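Local atomic coordinates of 5-Carboxyvanillate Decarboxylase (Novosphingobium aromaticivorans, PDB entry 4QRN), a protein that probably removes a carboxyl group from 5-carboxyvanillate, and holds a manganese ion together with the nitro-substituted ligand 4-hydroxy-3-methoxy-5-nitrobenzoic acid. Residues Y277-Q280 against A281-S285; I50-Y53 against L54-R58; Q357-K360 against K361-T365; E164-R167 against G168-L172; G235-T238 against G239-L243. All coordinates share one frame; numbering follows the deposited sequence.

Interaction 1. Residues Y277-Q280 against A281-S285; sequences YMHQ and AGVRS
Gln-280 and Arg-284, one helical turn apart, carry a local i to i+4 contact in the last turns of helix 268-284, a worked example of a helix tying its own surface together near its C-terminal end. OE1 of Gln-280 accepts from NE of Arg-284 at 2.9 Å. The donor lies in the plane of the amide carbonyl, and the two flat groups are turned 66° against each other. A bend at chi2 (-70°) brings the glutamine amide round, whereas the arginine runs extended from CG to NE. With a leucine in place of Gln-280, NE would probably lose this acceptor and the guanidinium would be freer to swing. On another flank, Val-283 lays CG2 over one face of the His-279 imidazole, 3.9 Å from the ring centroid, a CH-pi contact displaced toward the rim. Four backbone hydrogen bonds run beneath these pairs, from Ala-281 N to Tyr-277 O through to Arg-284 N to Gln-280 O. Where the helix stops, Ser-285 turns OG back onto Ala-281 O at 2.8 Å. Both His-279 and Val-283 rest on Met-291 in a loop, while Met-278 touches a bound nitro ligand and Ala-281 packs on Arg-80 of the second subunit. Earlier along its length, helix 268-284 is touched by Leu-243 of helix 233-248; in these last turns it meets the second subunit.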
# COMPACT_ATOMS: atom_id res chain seq x y z
N TYR A 277 -9.40 12.22 2.71
CA TYR A 277 -10.79 12.26 2.29
C TYR A 277 -11.60 11.20 3.05
O TYR A 277 -12.67 11.48 3.59
CB TYR A 277 -10.93 12.04 0.77
CG TYR A 277 -12.36 12.22 0.34
CD1 TYR A 277 -13.24 11.15 0.35
CD2 TYR A 277 -12.86 13.48 0.01
CE1 TYR A 277 -14.58 11.32 0.01
CE2 TYR A 277 -14.18 13.67 -0.31
CZ TYR A 277 -15.05 12.59 -0.31
OH TYR A 277 -16.37 12.77 -0.63
N MET A 278 -11.11 9.97 3.06
CA MET A 278 -11.86 8.88 3.66
C MET A 278 -11.80 8.89 5.18
O MET A 278 -12.78 8.47 5.83
CB MET A 278 -11.45 7.53 3.06
CG MET A 278 -11.85 7.39 1.59
SD MET A 278 -13.66 7.53 1.44
CE MET A 278 -13.92 7.26 -0.30
N HIS A 279 -10.72 9.40 5.75
CA HIS A 279 -10.69 9.60 7.19
C HIS A 279 -11.80 10.58 7.58
O HIS A 279 -12.61 10.31 8.50
CB HIS A 279 -9.33 10.15 7.64
CG HIS A 279 -9.29 10.42 9.10
ND1 HIS A 279 -9.24 11.69 9.62
CD2 HIS A 279 -9.38 9.58 10.16
CE1 HIS A 279 -9.25 11.62 10.93
NE2 HIS A 279 -9.32 10.36 11.29
N GLN A 280 -11.88 11.71 6.88
CA GLN A 280 -12.92 12.68 7.15
C GLN A 280 -14.32 12.10 6.96
O GLN A 280 -15.22 12.34 7.76
CB GLN A 280 -12.76 13.90 6.25
CG GLN A 280 -11.62 14.76 6.69
CD GLN A 280 -11.93 15.45 7.96
OE1 GLN A 280 -13.05 15.90 8.20
NE2 GLN A 280 -10.94 15.53 8.82
N ALA A 281 -14.51 11.33 5.89
CA ALA A 281 -15.82 10.75 5.62
C ALA A 281 -16.25 9.87 6.78
O ALA A 281 -17.40 9.91 7.22
CB ALA A 281 -15.78 9.94 4.33
N GLY A 282 -15.31 9.08 7.29
CA GLY A 282 -15.61 8.20 8.40
C GLY A 282 -15.92 8.96 9.67
O GLY A 282 -16.88 8.67 10.37
N VAL A 283 -15.10 9.95 10.00
CA VAL A 283 -15.31 10.68 11.24
C VAL A 283 -16.65 11.41 11.18
O VAL A 283 -17.40 11.39 12.14
CB VAL A 283 -14.16 11.70 11.47
CG1 VAL A 283 -14.50 12.71 12.58
CG2 VAL A 283 -12.85 10.98 11.82
N ARG A 284 -16.94 12.04 10.05
CA ARG A 284 -18.14 12.85 9.91
C ARG A 284 -19.42 12.02 9.92
O ARG A 284 -20.48 12.54 10.26
CB ARG A 284 -18.06 13.66 8.61
CG ARG A 284 -17.03 14.79 8.60
CD ARG A 284 -16.69 15.24 7.17
NE ARG A 284 -15.71 16.33 7.19
CZ ARG A 284 -16.00 17.63 7.14
NH1 ARG A 284 -17.25 18.04 7.01
NH2 ARG A 284 -15.03 18.53 7.19
N SER A 285 -19.35 10.74 9.57
CA SER A 285 -20.52 9.88 9.56
C SER A 285 -20.56 9.02 10.82
O SER A 285 -21.43 8.17 10.96
CB SER A 285 -20.51 9.02 8.30
OG SER A 285 -19.39 8.16 8.26

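Interaction 2. Residues I50-Y53 against L54-R58; sequences IDVY and LRMIR
Val-52 lies alongside Arg-55, both side chains pointing the same way, and this methyl-on-guanidinium contact leads the van der Waals group in the middle of helix 47-59. CG1 of Val-52 sits over one face of the guanidinium, toward its rim, 3.7 Å from NH2 of Arg-55. The arginine reaches this position by folding at chi3 (80°). The same CG1 of Val-52 makes an apolar contact with SD of Met-56 at 4.0 Å, so one methyl serves both the i+3 and the i+4 neighbour. Among charged contacts, Arg-55 is held from its NH1 by a salt bridge to Glu-124. An alanine in place of Arg-55 would probably leave Glu-124 without this partner and take the guanidinium cover from Val-52 CG1. Backbone hydrogen bonds form the third group: four i to i+4 links run from Leu-54 N to Ile-50 O up to Ile-57 N to Tyr-53 O, among them Met-56 N to Val-52 O at 2.9 Å. A water adds a second donor to Asp-51 O at 2.7 Å, beside Arg-55 N. Tyr-53 sends its OH to the carbonyl of Gly-115. Val-52 packs against helix 122-142, whereas Ile-50, Tyr-53 and Leu-54 face helix 64-75.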
# COMPACT_ATOMS: atom_id res chain seq x y z
N ILE A 50 19.10 -15.10 16.20
CA ILE A 50 18.75 -15.94 15.05
C ILE A 50 18.55 -17.40 15.50
O ILE A 50 17.65 -18.08 15.03
CB ILE A 50 19.77 -15.84 13.88
CG1 ILE A 50 19.99 -14.37 13.44
CG2 ILE A 50 19.32 -16.68 12.68
CD1 ILE A 50 18.71 -13.61 13.10
N ASP A 51 19.39 -17.87 16.43
CA ASP A 51 19.22 -19.23 16.94
C ASP A 51 17.87 -19.40 17.66
O ASP A 51 17.27 -20.47 17.58
CB ASP A 51 20.35 -19.58 17.90
CG ASP A 51 21.66 -19.83 17.20
OD1 ASP A 51 21.68 -19.97 15.96
OD2 ASP A 51 22.68 -19.89 17.92
N VAL A 52 17.38 -18.36 18.34
CA VAL A 52 16.04 -18.45 18.93
C VAL A 52 14.99 -18.56 17.83
O VAL A 52 14.05 -19.37 17.96
CB VAL A 52 15.71 -17.24 19.84
CG1 VAL A 52 14.24 -17.29 20.28
CG2 VAL A 52 16.64 -17.23 21.04
N TYR A 53 15.13 -17.81 16.74
CA TYR A 53 14.17 -17.97 15.66
C TYR A 53 14.16 -19.40 15.14
O TYR A 53 13.11 -19.99 14.90
CB TYR A 53 14.50 -17.04 14.50
CG TYR A 53 14.50 -15.54 14.80
CD1 TYR A 53 13.86 -15.00 15.92
CD2 TYR A 53 15.15 -14.69 13.93
CE1 TYR A 53 13.87 -13.63 16.16
CE2 TYR A 53 15.16 -13.32 14.14
CZ TYR A 53 14.53 -12.80 15.25
OH TYR A 53 14.55 -11.44 15.42
N LEU A 54 15.34 -19.98 14.96
CA LEU A 54 15.41 -21.36 14.49
C LEU A 54 14.76 -22.33 15.49
O LEU A 54 14.07 -23.27 15.09
CB LEU A 54 16.87 -21.76 14.22
CG LEU A 54 17.48 -21.12 12.97
CD1 LEU A 54 18.99 -21.36 12.91
CD2 LEU A 54 16.82 -21.60 11.67
N ARG A 55 14.96 -22.09 16.77
CA ARG A 55 14.33 -22.91 17.80
C ARG A 55 12.81 -22.82 17.71
O ARG A 55 12.12 -23.84 17.82
CB ARG A 55 14.81 -22.44 19.18
CG ARG A 55 14.34 -23.31 20.33
CD ARG A 55 14.67 -22.63 21.65
NE ARG A 55 13.70 -21.59 21.97
CZ ARG A 55 13.98 -20.48 22.65
NH1 ARG A 55 15.22 -20.19 23.02
NH2 ARG A 55 13.02 -19.62 22.94
N MET A 56 12.28 -21.61 17.51
CA MET A 56 10.84 -21.40 17.42
C MET A 56 10.27 -22.04 16.17
O MET A 56 9.15 -22.58 16.18
CB MET A 56 10.54 -19.90 17.42
CG MET A 56 10.85 -19.25 18.76
SD MET A 56 10.58 -17.46 18.78
CE MET A 56 8.83 -17.33 18.45
N ILE A 57 11.04 -22.01 15.08
CA ILE A 57 10.60 -22.68 13.86
C ILE A 57 10.55 -24.20 14.10
O ILE A 57 9.57 -24.87 13.76
CB ILE A 57 11.49 -22.31 12.68
CG1 ILE A 57 11.30 -20.81 12.35
CG2 ILE A 57 11.18 -23.18 11.46
CD1 ILE A 57 12.35 -20.26 11.40
N ARG A 58 11.59 -24.74 14.74
CA ARG A 58 11.67 -26.18 14.99
C ARG A 58 10.56 -26.64 15.93
O ARG A 58 10.01 -27.74 15.75
CB ARG A 58 13.01 -26.54 15.63
CG ARG A 58 14.21 -26.52 14.71
CD ARG A 58 15.39 -27.28 15.34
NE ARG A 58 15.63 -26.91 16.73
CZ ARG A 58 16.46 -25.94 17.14
NH1 ARG A 58 17.13 -25.20 16.26
NH2 ARG A 58 16.60 -25.70 18.44
O HOH W 1 18.53 -22.89 17.46

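Interaction 3. Residues Q357-K360 against K361-T365; sequences QTKK and KFFQT
Lys-360 meets both Gln-364 and Thr-365 where helix 356-370, the last helix of this amidohydrolase chain, widens into a pi-type turn. Its carbonyl oxygen takes two donors, Gln-364 N and Thr-365 N, which arrive from opposite faces of the carbonyl plane; the bond from Thr-365 N to Lys-360 O measures 3.0 Å. The lysine chain is extended throughout and runs beside the equally extended Gln-364, its CE 3.8 Å from OE1 of that residue. Thr-365, crossing it obliquely, keeps OG1 between backbone N and carbonyl carbon (chi1 61°), which turns CG2 to the lysine, 3.9 Å from Lys-360 CE. Lys-359 follows another course: its CG comes to the edge of the Phe-363 ring, in plane, 3.9 Å from CD2 of Phe-363. A kink at chi3 (-74°) then carries its NZ off to the carbonyls of Asp-350 and Met-352. Phe-363 also stacks on Tyr-35. The amide of Gln-364 is fixed by Leu-36 N at OE1 and by Glu-368 at NE2. One water links the two long side chains, accepting from Lys-360 NZ at 3.0 Å and from Gln-364 NE2 at 3.2 Å.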
# COMPACT_ATOMS: atom_id res chain seq x y z
N GLN A 357 21.89 21.98 -2.41
CA GLN A 357 21.38 22.22 -1.08
C GLN A 357 20.38 21.12 -0.67
O GLN A 357 20.42 20.62 0.47
CB GLN A 357 20.71 23.60 -1.04
CG GLN A 357 21.72 24.75 -1.18
CD GLN A 357 22.15 25.11 -2.65
OE1 GLN A 357 21.69 24.53 -3.67
NE2 GLN A 357 23.05 26.09 -2.75
N THR A 358 19.47 20.75 -1.58
CA THR A 358 18.50 19.72 -1.27
C THR A 358 19.18 18.36 -1.12
O THR A 358 18.83 17.57 -0.23
CB THR A 358 17.44 19.68 -2.37
OG1 THR A 358 16.77 20.95 -2.42
CG2 THR A 358 16.43 18.53 -2.13
N LYS A 359 20.14 18.08 -2.00
CA LYS A 359 20.83 16.80 -1.95
C LYS A 359 21.59 16.64 -0.62
O LYS A 359 21.64 15.54 -0.06
CB LYS A 359 21.72 16.66 -3.19
CG LYS A 359 22.34 15.28 -3.40
CD LYS A 359 23.04 15.17 -4.74
CE LYS A 359 22.09 15.07 -5.92
NZ LYS A 359 22.81 15.35 -7.21
N LYS A 360 22.20 17.72 -0.13
CA LYS A 360 22.89 17.67 1.15
C LYS A 360 21.93 17.45 2.32
O LYS A 360 22.27 16.73 3.27
CB LYS A 360 23.75 18.94 1.35
CG LYS A 360 24.44 18.98 2.69
CD LYS A 360 25.39 20.16 2.78
CE LYS A 360 26.22 20.08 4.06
NZ LYS A 360 27.14 21.26 4.21
N LYS A 361 20.74 18.04 2.28
CA LYS A 361 19.72 17.73 3.29
C LYS A 361 19.38 16.23 3.26
O LYS A 361 19.33 15.58 4.30
CB LYS A 361 18.45 18.54 3.05
CG LYS A 361 18.62 20.03 3.32
CD LYS A 361 17.29 20.74 3.06
CE LYS A 361 17.38 22.23 3.35
NZ LYS A 361 16.01 22.85 3.26
N PHE A 362 19.11 15.72 2.05
CA PHE A 362 18.71 14.33 1.85
C PHE A 362 19.76 13.35 2.39
O PHE A 362 19.43 12.42 3.11
CB PHE A 362 18.45 14.13 0.35
CG PHE A 362 18.17 12.70 -0.04
CD1 PHE A 362 16.98 12.07 0.33
CD2 PHE A 362 19.08 11.97 -0.79
CE1 PHE A 362 16.73 10.75 -0.03
CE2 PHE A 362 18.82 10.65 -1.16
CZ PHE A 362 17.64 10.06 -0.79
N PHE A 363 21.03 13.56 2.05
CA PHE A 363 22.08 12.62 2.44
C PHE A 363 22.59 12.79 3.85
O PHE A 363 23.06 11.83 4.45
CB PHE A 363 23.28 12.72 1.49
CG PHE A 363 23.19 11.82 0.28
CD1 PHE A 363 23.35 10.45 0.41
CD2 PHE A 363 23.04 12.35 -1.00
CE1 PHE A 363 23.38 9.61 -0.71
CE2 PHE A 363 23.02 11.52 -2.13
CZ PHE A 363 23.22 10.16 -1.97
N GLN A 364 22.60 14.04 4.35
CA GLN A 364 23.35 14.36 5.57
C GLN A 364 22.56 15.15 6.59
O GLN A 364 22.40 14.71 7.72
CB GLN A 364 24.61 15.15 5.22
CG GLN A 364 25.41 15.53 6.47
CD GLN A 364 26.53 16.51 6.16
OE1 GLN A 364 27.07 16.56 5.06
NE2 GLN A 364 26.83 17.34 7.13
N THR A 365 22.13 16.37 6.26
CA THR A 365 21.77 17.27 7.35
C THR A 365 20.38 17.02 7.92
O THR A 365 20.15 17.36 9.09
CB THR A 365 21.97 18.75 6.98
OG1 THR A 365 21.14 19.09 5.88
CG2 THR A 365 23.43 19.02 6.62
O HOH W 2 28.09 20.22 6.87

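Interaction 4. Residues E164-R167 against G168-L172; sequences EIHR and GAREL
Arg-167 and Leu-172 meet where the isobutyl group of the leucine lies against the guanidinium: CD1 of Leu-172 stands over one face, toward the rim, 3.9 Å from CZ of Arg-167. The edge of that guanidinium is given to anions. NE donates to OE1 of Glu-164 at 2.9 Å and NH1 to OE2 of Glu-164 at 2.8 Å, a side-on, two-nitrogen salt bridge. Both oxygens lie close to the guanidinium plane, yet NE meets OE1 from above the carboxylate plane, 42° out of it. Both groups have further partners: NH2 of Arg-167 forms a salt bridge with Asp-134, and OE2 of Glu-164 accepts from Asn-133. The arginine probably offsets the charge of Glu-164 and Asp-134, and the two-nitrogen grip fixes the rotation of its guanidinium. This is the C-terminal end of helix 158-170, which connects strands 147-149 and 177-179 of the amidohydrolase fold, and the backbone pattern changes here. Gly-168, Ala-169 and Arg-170 each donate to the carbonyl four residues back. Arg-167 O instead has two donors, Glu-171 N at 2.8 Å and Leu-172 N at 3.2 Å, the latter approaching in the carbonyl plane. The Glu-171 carboxylate lies against CG of Arg-167, its plane 82° from the guanidinium, without a salt bridge between the two. Glu-171 OE2 receives a weak 3.3 Å bond from Arg-170 NH1, part of a salt bridge. The Arg-170 guanidinium lies nearly parallel to the His-166 ring, with NH2 3.7 Å from CB of His-166, while NE2 of that histidine is hydrogen-bonded to Glu-202.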
# COMPACT_ATOMS: atom_id res chain seq x y z
N GLU A 164 14.42 0.80 29.13
CA GLU A 164 15.48 0.54 28.16
C GLU A 164 15.66 1.72 27.19
O GLU A 164 16.78 1.97 26.72
CB GLU A 164 15.21 -0.78 27.43
CG GLU A 164 16.41 -1.31 26.63
CD GLU A 164 17.54 -1.89 27.49
OE1 GLU A 164 17.56 -1.72 28.74
OE2 GLU A 164 18.44 -2.53 26.89
N ILE A 165 14.57 2.42 26.87
CA ILE A 165 14.67 3.66 26.11
C ILE A 165 15.54 4.66 26.89
O ILE A 165 16.45 5.28 26.33
CB ILE A 165 13.26 4.22 25.86
CG1 ILE A 165 12.55 3.33 24.82
CG2 ILE A 165 13.31 5.68 25.40
CD1 ILE A 165 11.05 3.53 24.80
N HIS A 166 15.29 4.80 28.19
CA HIS A 166 16.12 5.67 29.01
C HIS A 166 17.56 5.19 29.09
O HIS A 166 18.48 5.99 28.98
CB HIS A 166 15.49 5.81 30.39
CG HIS A 166 14.43 6.86 30.41
ND1 HIS A 166 14.72 8.20 30.53
CD2 HIS A 166 13.08 6.77 30.33
CE1 HIS A 166 13.60 8.90 30.52
NE2 HIS A 166 12.59 8.05 30.40
N ARG A 167 17.77 3.89 29.27
CA ARG A 167 19.13 3.38 29.37
C ARG A 167 19.89 3.62 28.07
O ARG A 167 21.05 4.02 28.07
CB ARG A 167 19.13 1.90 29.74
CG ARG A 167 20.51 1.38 30.08
CD ARG A 167 20.49 -0.08 30.49
NE ARG A 167 20.35 -1.01 29.36
CZ ARG A 167 21.36 -1.65 28.76
NH1 ARG A 167 21.09 -2.50 27.78
NH2 ARG A 167 22.64 -1.42 29.10
N GLY A 168 19.23 3.38 26.94
CA GLY A 168 19.87 3.59 25.65
C GLY A 168 20.27 5.04 25.45
O GLY A 168 21.37 5.34 24.99
N ALA A 169 19.40 5.96 25.82
CA ALA A 169 19.67 7.38 25.61
C ALA A 169 20.75 7.88 26.58
O ALA A 169 21.62 8.65 26.18
CB ALA A 169 18.38 8.18 25.76
N ARG A 170 20.68 7.46 27.83
CA ARG A 170 21.55 8.02 28.87
C ARG A 170 22.90 7.32 29.00
O ARG A 170 23.92 7.98 29.23
CB ARG A 170 20.81 7.95 30.21
CG ARG A 170 21.62 8.37 31.44
CD ARG A 170 20.84 8.14 32.73
NE ARG A 170 20.39 6.75 32.86
CZ ARG A 170 19.13 6.34 32.79
NH1 ARG A 170 18.85 5.05 32.92
NH2 ARG A 170 18.13 7.20 32.60
N GLU A 171 22.90 6.00 28.89
CA GLU A 171 24.08 5.20 29.13
C GLU A 171 24.76 4.69 27.86
O GLU A 171 25.99 4.55 27.84
CB GLU A 171 23.72 4.03 30.03
CG GLU A 171 23.15 4.50 31.38
CD GLU A 171 22.78 3.37 32.31
OE1 GLU A 171 23.49 2.35 32.32
OE2 GLU A 171 21.78 3.52 33.05
N LEU A 172 23.98 4.43 26.81
CA LEU A 172 24.54 3.75 25.63
C LEU A 172 24.80 4.67 24.45
O LEU A 172 25.37 4.23 23.45
CB LEU A 172 23.62 2.61 25.18
CG LEU A 172 23.32 1.56 26.26
CD1 LEU A 172 22.50 0.44 25.67
CD2 LEU A 172 24.58 0.99 26.92

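Interaction 5. Residues G235-T238 against G239-L243; sequences GVET and GMHLL
Met-240 bends back over Glu-237 on a buried part of helix 233-248 of the amidohydrolase fold. Its CB sits above the preceding turn, 3.1 Å from Val-236 O and 3.6 Å from Glu-237 O. CG, anti to the backbone N (chi1 -177°), and SD continue the straight run away from these carbonyls. A turn at chi3 (64°) then swings the terminal methyl round, and CE comes to rest 3.8 Å from OE1 of Glu-237. The methionine also packs on Tyr-187 and on Phe-232 of the second subunit. Its acidic neighbour is well supplied with donors: Ser-181 OG and His-182 N serve OE2 of Glu-237, and the Tyr-187 hydroxyl is bonded to OE1. Ser-181 OG is shared with ND1 of His-241, so one serine joins side chains a turn apart, and NE2 of the histidine is bonded to Leu-188 N. Between the turns lies Gly-239, where a CB would clash with Gly-235 O at about 3.0 Å. The bond from Gly-239 N to that oxygen comes from above the carbonyl plane, whereas Leu-242 N donates to Thr-238 O almost straight, at 2.9 Å with an N-H...O angle of 173°.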
# COMPACT_ATOMS: atom_id res chain seq x y z
N GLY A 235 5.19 -3.31 3.49
CA GLY A 235 4.58 -2.00 3.34
C GLY A 235 3.16 -1.95 3.85
O GLY A 235 2.73 -0.93 4.38
N VAL A 236 2.41 -3.03 3.66
CA VAL A 236 1.05 -3.11 4.18
C VAL A 236 1.09 -3.01 5.71
O VAL A 236 0.38 -2.20 6.32
CB VAL A 236 0.40 -4.43 3.74
CG1 VAL A 236 -0.91 -4.67 4.52
CG2 VAL A 236 0.15 -4.44 2.22
N GLU A 237 1.91 -3.86 6.33
CA GLU A 237 1.99 -3.94 7.78
C GLU A 237 2.38 -2.59 8.38
O GLU A 237 1.79 -2.10 9.33
CB GLU A 237 2.99 -5.04 8.15
CG GLU A 237 3.48 -5.01 9.58
CD GLU A 237 2.45 -5.25 10.68
OE1 GLU A 237 1.37 -5.79 10.42
OE2 GLU A 237 2.79 -4.90 11.83
N THR A 238 3.43 -1.99 7.81
CA THR A 238 4.02 -0.81 8.43
C THR A 238 3.18 0.43 8.15
O THR A 238 2.98 1.27 9.03
CB THR A 238 5.45 -0.62 7.92
OG1 THR A 238 6.15 -1.85 8.01
CG2 THR A 238 6.19 0.41 8.76
N GLY A 239 2.68 0.57 6.92
CA GLY A 239 1.78 1.66 6.62
C GLY A 239 0.51 1.58 7.46
O GLY A 239 0.03 2.59 7.97
N MET A 240 -0.03 0.39 7.62
CA MET A 240 -1.19 0.21 8.49
C MET A 240 -0.87 0.68 9.91
O MET A 240 -1.67 1.34 10.57
CB MET A 240 -1.63 -1.25 8.53
CG MET A 240 -2.88 -1.46 9.38
SD MET A 240 -3.34 -3.20 9.53
CE MET A 240 -1.96 -3.88 10.42
N HIS A 241 0.30 0.28 10.40
CA HIS A 241 0.68 0.59 11.78
C HIS A 241 0.81 2.10 11.99
O HIS A 241 0.28 2.65 12.96
CB HIS A 241 1.97 -0.12 12.13
CG HIS A 241 2.18 -0.32 13.59
ND1 HIS A 241 3.05 -1.29 14.05
CD2 HIS A 241 1.61 0.23 14.70
CE1 HIS A 241 3.02 -1.29 15.38
NE2 HIS A 241 2.15 -0.40 15.80
N LEU A 242 1.52 2.78 11.09
CA LEU A 242 1.64 4.22 11.20
C LEU A 242 0.27 4.88 11.08
O LEU A 242 -0.07 5.81 11.84
CB LEU A 242 2.60 4.76 10.16
CG LEU A 242 2.75 6.29 10.14
CD1 LEU A 242 3.16 6.86 11.50
CD2 LEU A 242 3.75 6.67 9.06
N LEU A 243 -0.55 4.43 10.13
CA LEU A 243 -1.86 5.03 9.95
C LEU A 243 -2.73 4.87 11.20
O LEU A 243 -3.43 5.80 11.61
CB LEU A 243 -2.55 4.44 8.72
CG LEU A 243 -3.89 5.05 8.34
CD1 LEU A 243 -3.82 6.56 8.12
CD2 LEU A 243 -4.44 4.37 7.08

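Overall arrangement
All five contacts lie within single helices and follow one another along the chain without touching. Interaction 5 comes nearest the metal site: the side chain of Thr-238 is about 9 Å from the manganese and about 6 Å from that of His-210. The side chain of Tyr-53 in interaction 2 is about 8 Å from the ligand, as is that of Thr-238, but about 12 Å from the manganese. In interaction 3, Phe-362 lies about 11 Å from Glu-41 between side chains. Interaction 1 touches a different ligand molecule, Met-278 lying about 4 Å from it, consistent with the pocket of the second subunit. Interactions 1 and 5 both meet that subunit, their nearest atoms about 7 Å apart. Interactions 2 and 3 flank the chain's centre, about 41 Å apart between centres; interaction 4 is away from the annotated sites.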